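Local coordinates for protein phospholyase (Arthrobacter aurescens, PDB 5G4I) that is a pyridoxal-phosphate-dependent phospholyase of the class III aminotransferase family, probably eliminating phosphate from phosphorylated amino-alcohol substrates, at residues N62-V74 / T278-G290. Residues are numbered along the deposited sequence; the frame is centred on the assembly and turned at random.
Sequences NNVPHVGHANPAV and TMGKPMGNGHPIG. With PLP (pyridoxal-5'-phosphate), chain C.
The side-chain amide of N285 reaches into the turns of 65-71 and is gripped at both ends. N285 OD1 accepts from V67 N at 2.9 Å, in a nearly straight bond of 163°. N285 ND2 donates a hydrogen bond to G68 O at 3.1 Å, and G68 O lies close to the plane of the N285 amide. The two bonds fix the rotation of the amide, and V67 CG2 packs 3.4 Å from N285 OD1. N71 steadies the same loop from within. Its CG is anti to the backbone N (chi1 -179°), which lets ND2 bind V67 O while OD1 caps the next helix through V74 N.

Further along, V64 lies over residues 281-286 with its two methyls divided. V64 CG1 presses tightly on G286 CA, at 3.4 Å. CG2 meets the start of the K281 side chain, which V64 crosses at about a right angle. V64 O receives a CA-H...O contact from N285 CA at 3.2 Å. H66 crosses P282 obliquely, with H66 ND1 3.6 Å from P282 CB.

K281 is the Schiff-base lysine of this fold type I enzyme. Its chain passes the amide of N63, where N63 OD1 lies 3.8 Å from K281 CD, and NZ is covalently joined to PLP C4A. T311 of the second subunit packs on K281 and also hydrogen-bonds PLP. The contact thus packs the 62-74 loop against the root of the cofactor lysine.

The buried pair links strand 56-59 and helix 72-82 to the end of strand 276-279. Helix 316-331 covers H66, V67, N71 and N285.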
loop_
_atom_site.group_PDB
_atom_site.type_symbol
_atom_site.label_atom_id
_atom_site.label_comp_id
_atom_site.label_asym_id
_atom_site.label_seq_id
_atom_site.Cartn_x
_atom_site.Cartn_y
_atom_site.Cartn_z
ATOM N N ASN A 62 16.032 -14.186 -2.784
ATOM C CA ASN A 62 15.317 -12.885 -2.732
ATOM C C ASN A 62 15.141 -12.230 -4.094
ATOM O O ASN A 62 16.118 -11.911 -4.767
ATOM C CB ASN A 62 16.000 -11.920 -1.761
ATOM C CG ASN A 62 15.788 -12.380 -0.302
ATOM O OD1 ASN A 62 14.666 -12.342 0.232
ATOM N ND2 ASN A 62 16.839 -13.031 0.257
ATOM N N ASN A 63 13.864 -11.984 -4.475
ATOM C CA ASN A 63 13.544 -11.268 -5.685
ATOM C C ASN A 63 13.268 -9.757 -5.534
ATOM O O ASN A 63 13.340 -9.002 -6.534
ATOM C CB ASN A 63 12.364 -11.870 -6.416
ATOM C CG ASN A 63 11.068 -11.820 -5.637
ATOM O OD1 ASN A 63 11.036 -11.608 -4.433
ATOM N ND2 ASN A 63 9.946 -12.026 -6.384
ATOM N N VAL A 64 13.062 -9.251 -4.320
ATOM C CA VAL A 64 12.883 -7.848 -4.111
ATOM C C VAL A 64 14.143 -7.027 -4.520
ATOM O O VAL A 64 14.027 -5.990 -5.227
ATOM C CB VAL A 64 12.351 -7.538 -2.664
ATOM C CG1 VAL A 64 12.454 -6.062 -2.350
ATOM C CG2 VAL A 64 10.931 -8.054 -2.511
ATOM N N PRO A 65 15.393 -7.420 -4.114
ATOM C CA PRO A 65 16.594 -6.748 -4.582
ATOM C C PRO A 65 16.988 -7.224 -5.982
ATOM O O PRO A 65 18.012 -7.846 -6.246
ATOM C CB PRO A 65 17.663 -7.205 -3.535
ATOM C CG PRO A 65 17.208 -8.483 -3.109
ATOM C CD PRO A 65 15.702 -8.430 -3.076
ATOM N N HIS A 66 16.058 -6.924 -6.933
ATOM C CA HIS A 66 16.175 -7.316 -8.350
ATOM C C HIS A 66 17.555 -7.022 -8.969
ATOM O O HIS A 66 18.090 -7.887 -9.718
ATOM C CB HIS A 66 15.110 -6.493 -9.166
ATOM C CG HIS A 66 14.877 -6.972 -10.577
ATOM N ND1 HIS A 66 14.387 -8.225 -10.862
ATOM C CD2 HIS A 66 15.038 -6.330 -11.765
ATOM C CE1 HIS A 66 14.236 -8.314 -12.183
ATOM N NE2 HIS A 66 14.643 -7.205 -12.737
ATOM N N VAL A 67 18.149 -5.852 -8.678
ATOM C CA VAL A 67 19.454 -5.466 -9.214
ATOM C C VAL A 67 20.616 -5.564 -8.213
ATOM O O VAL A 67 21.660 -4.903 -8.378
ATOM C CB VAL A 67 19.409 -4.113 -9.969
ATOM C CG1 VAL A 67 18.489 -4.256 -11.227
ATOM C CG2 VAL A 67 18.889 -2.939 -9.142
ATOM N N GLY A 68 20.362 -6.304 -7.160
ATOM C CA GLY A 68 21.372 -6.644 -6.173
ATOM C C GLY A 68 21.297 -5.814 -4.871
ATOM O O GLY A 68 20.817 -4.636 -4.856
ATOM N N HIS A 69 21.699 -6.427 -3.759
ATOM C CA HIS A 69 21.769 -5.709 -2.492
ATOM C C HIS A 69 22.705 -4.479 -2.531
ATOM O O HIS A 69 23.821 -4.552 -3.099
ATOM C CB HIS A 69 22.274 -6.670 -1.378
ATOM C CG HIS A 69 21.389 -7.844 -1.177
ATOM N ND1 HIS A 69 20.158 -7.752 -0.573
ATOM C CD2 HIS A 69 21.531 -9.159 -1.530
ATOM C CE1 HIS A 69 19.593 -8.953 -0.558
ATOM N NE2 HIS A 69 20.415 -9.825 -1.132
ATOM N N ALA A 70 22.215 -3.362 -1.948
ATOM C CA ALA A 70 23.017 -2.137 -1.881
ATOM C C ALA A 70 23.467 -1.520 -3.206
ATOM O O ALA A 70 24.472 -0.850 -3.301
ATOM C CB ALA A 70 24.244 -2.323 -0.892
ATOM N N ASN A 71 22.662 -1.791 -4.263
ATOM C CA ASN A 71 22.989 -1.292 -5.566
ATOM C C ASN A 71 23.190 0.235 -5.494
ATOM O O ASN A 71 22.265 1.013 -5.096
ATOM C CB ASN A 71 21.869 -1.634 -6.601
ATOM C CG ASN A 71 22.187 -1.159 -7.989
ATOM O OD1 ASN A 71 22.291 0.091 -8.235
ATOM N ND2 ASN A 71 22.342 -2.119 -8.938
ATOM N N PRO A 72 24.384 0.717 -5.907
ATOM C CA PRO A 72 24.641 2.143 -5.704
ATOM C C PRO A 72 23.991 3.088 -6.664
ATOM O O PRO A 72 23.752 4.277 -6.298
ATOM C CB PRO A 72 26.194 2.240 -5.732
ATOM C CG PRO A 72 26.623 1.046 -6.548
ATOM C CD PRO A 72 25.600 -0.052 -6.271
ATOM N N ALA A 73 23.702 2.651 -7.874
ATOM C CA ALA A 73 22.931 3.509 -8.781
ATOM C C ALA A 73 21.522 3.772 -8.280
ATOM O O ALA A 73 20.967 4.921 -8.412
ATOM C CB ALA A 73 22.824 2.871 -10.139
ATOM N N VAL A 74 20.868 2.747 -7.707
ATOM C CA VAL A 74 19.551 2.986 -7.121
ATOM C C VAL A 74 19.597 3.907 -5.888
ATOM O O VAL A 74 18.836 4.847 -5.754
ATOM C CB VAL A 74 18.821 1.623 -6.760
ATOM C CG1 VAL A 74 17.465 1.885 -6.124
ATOM C CG2 VAL A 74 18.635 0.768 -8.008
ATOM N N THR A 278 -0.665 -6.676 -13.154
ATOM C CA THR A 278 -0.263 -6.112 -11.819
ATOM C C THR A 278 1.199 -6.491 -11.534
ATOM O O THR A 278 1.730 -7.490 -11.992
ATOM C CB THR A 278 -1.218 -6.626 -10.713
ATOM O OG1 THR A 278 -1.153 -8.045 -10.691
ATOM C CG2 THR A 278 -2.664 -6.179 -10.960
ATOM N N MET A 279 1.850 -5.674 -10.702
ATOM C CA MET A 279 3.288 -5.851 -10.417
ATOM C C MET A 279 3.588 -5.225 -9.038
ATOM O O MET A 279 2.830 -4.428 -8.460
ATOM C CB MET A 279 4.117 -5.300 -11.550
ATOM C CG MET A 279 3.944 -3.887 -11.711
ATOM S SD MET A 279 4.592 -3.229 -13.358
ATOM C CE MET A 279 3.820 -3.902 -14.414
ATOM N N GLY A 280 4.780 -5.584 -8.530
ATOM C CA GLY A 280 5.257 -5.121 -7.206
ATOM C C GLY A 280 6.676 -5.682 -7.038
ATOM O O GLY A 280 7.538 -5.558 -7.921
ATOM N N LYS A 281 6.907 -6.385 -5.912
ATOM C CA LYS A 281 8.211 -6.900 -5.400
ATOM C C LYS A 281 9.468 -6.240 -6.026
ATOM O O LYS A 281 10.033 -5.291 -5.420
ATOM C CB LYS A 281 8.166 -8.410 -5.265
ATOM C CG LYS A 281 7.361 -8.906 -4.044
ATOM C CD LYS A 281 7.432 -10.451 -3.841
ATOM C CE LYS A 281 6.657 -11.015 -2.570
ATOM N NZ LYS A 281 5.307 -11.392 -3.071
ATOM N N PRO A 282 10.067 -6.837 -7.107
ATOM C CA PRO A 282 11.305 -6.222 -7.644
ATOM C C PRO A 282 11.313 -4.776 -8.056
ATOM O O PRO A 282 12.418 -4.205 -8.297
ATOM C CB PRO A 282 11.565 -7.088 -8.940
ATOM C CG PRO A 282 10.161 -7.484 -9.329
ATOM C CD PRO A 282 9.558 -7.864 -8.028
ATOM N N MET A 283 10.145 -4.198 -8.383
ATOM C CA MET A 283 10.164 -3.008 -9.245
ATOM C C MET A 283 10.952 -1.795 -8.791
ATOM O O MET A 283 11.477 -1.009 -9.608
ATOM C CB MET A 283 8.803 -2.621 -9.773
ATOM C CG MET A 283 7.975 -1.874 -9.000
ATOM S SD MET A 283 6.207 -1.747 -9.672
ATOM C CE MET A 283 6.162 -0.587 -10.843
ATOM N N GLY A 284 11.130 -1.621 -7.448
ATOM C CA GLY A 284 11.942 -0.554 -6.861
ATOM C C GLY A 284 13.171 -1.008 -6.048
ATOM O O GLY A 284 13.698 -0.237 -5.242
ATOM N N ASN A 285 13.591 -2.253 -6.271
ATOM C CA ASN A 285 14.755 -2.848 -5.556
ATOM C C ASN A 285 14.564 -3.026 -4.047
ATOM O O ASN A 285 15.550 -3.234 -3.332
ATOM C CB ASN A 285 16.074 -2.141 -5.821
ATOM C CG ASN A 285 17.268 -3.135 -5.851
ATOM O OD1 ASN A 285 17.174 -4.165 -6.529
ATOM N ND2 ASN A 285 18.381 -2.808 -5.190
ATOM N N GLY A 286 13.342 -2.827 -3.581
ATOM C CA GLY A 286 13.015 -2.743 -2.107
ATOM C C GLY A 286 12.269 -1.498 -1.686
ATOM O O GLY A 286 11.683 -1.472 -0.587
ATOM N N HIS A 287 12.192 -0.501 -2.565
ATOM C CA HIS A 287 11.323 0.699 -2.342
ATOM C C HIS A 287 9.859 0.252 -2.461
ATOM O O HIS A 287 9.520 -0.588 -3.366
ATOM C CB HIS A 287 11.623 1.760 -3.378
ATOM C CG HIS A 287 11.146 3.136 -2.975
ATOM N ND1 HIS A 287 11.828 3.936 -2.049
ATOM C CD2 HIS A 287 10.023 3.838 -3.283
ATOM C CE1 HIS A 287 11.151 5.043 -1.832
ATOM N NE2 HIS A 287 10.065 5.030 -2.599
ATOM N N PRO A 288 8.887 0.796 -1.718
ATOM C CA PRO A 288 7.477 0.295 -1.843
ATOM C C PRO A 288 6.781 0.876 -3.096
ATOM O O PRO A 288 6.472 2.060 -3.094
ATOM C CB PRO A 288 6.837 0.766 -0.494
ATOM C CG PRO A 288 8.009 1.148 0.441
ATOM C CD PRO A 288 9.038 1.682 -0.535
ATOM N N ILE A 289 6.703 0.070 -4.119
ATOM C CA ILE A 289 6.107 0.490 -5.419
ATOM C C ILE A 289 5.335 -0.762 -5.939
ATOM O O ILE A 289 5.839 -1.904 -5.864
ATOM C CB ILE A 289 7.134 0.930 -6.501
ATOM C CG1 ILE A 289 8.214 1.866 -6.003
ATOM C CG2 ILE A 289 6.430 1.543 -7.722
ATOM C CD1 ILE A 289 9.310 2.138 -7.018
ATOM N N GLY A 290 4.139 -0.486 -6.518
ATOM C CA GLY A 290 3.406 -1.424 -7.334
ATOM C C GLY A 290 2.756 -0.683 -8.506
ATOM O O GLY A 290 2.882 0.515 -8.654
HETATM N N1 PLP C . 0.896 -11.565 -5.677
HETATM C C2 PLP C . 1.993 -12.353 -5.775
HETATM C C2A PLP C . 2.095 -13.365 -6.886
HETATM C C3 PLP C . 3.097 -12.222 -4.790
HETATM O O3 PLP C . 4.210 -13.003 -4.868
HETATM C C4 PLP C . 2.940 -11.212 -3.720
HETATM C C4A PLP C . 3.986 -11.008 -2.692
HETATM C C5 PLP C . 1.691 -10.413 -3.724
HETATM C C6 PLP C . 0.737 -10.642 -4.712
HETATM C C5A PLP C . 1.455 -9.361 -2.665
HETATM O O4P PLP C . 2.573 -8.478 -2.613
HETATM P P PLP C . 2.730 -7.428 -1.402
HETATM O O1P PLP C . 3.241 -8.268 -0.256
HETATM O O2P PLP C . 3.721 -6.415 -1.923
HETATM O O3P PLP C . 1.333 -6.889 -1.205
#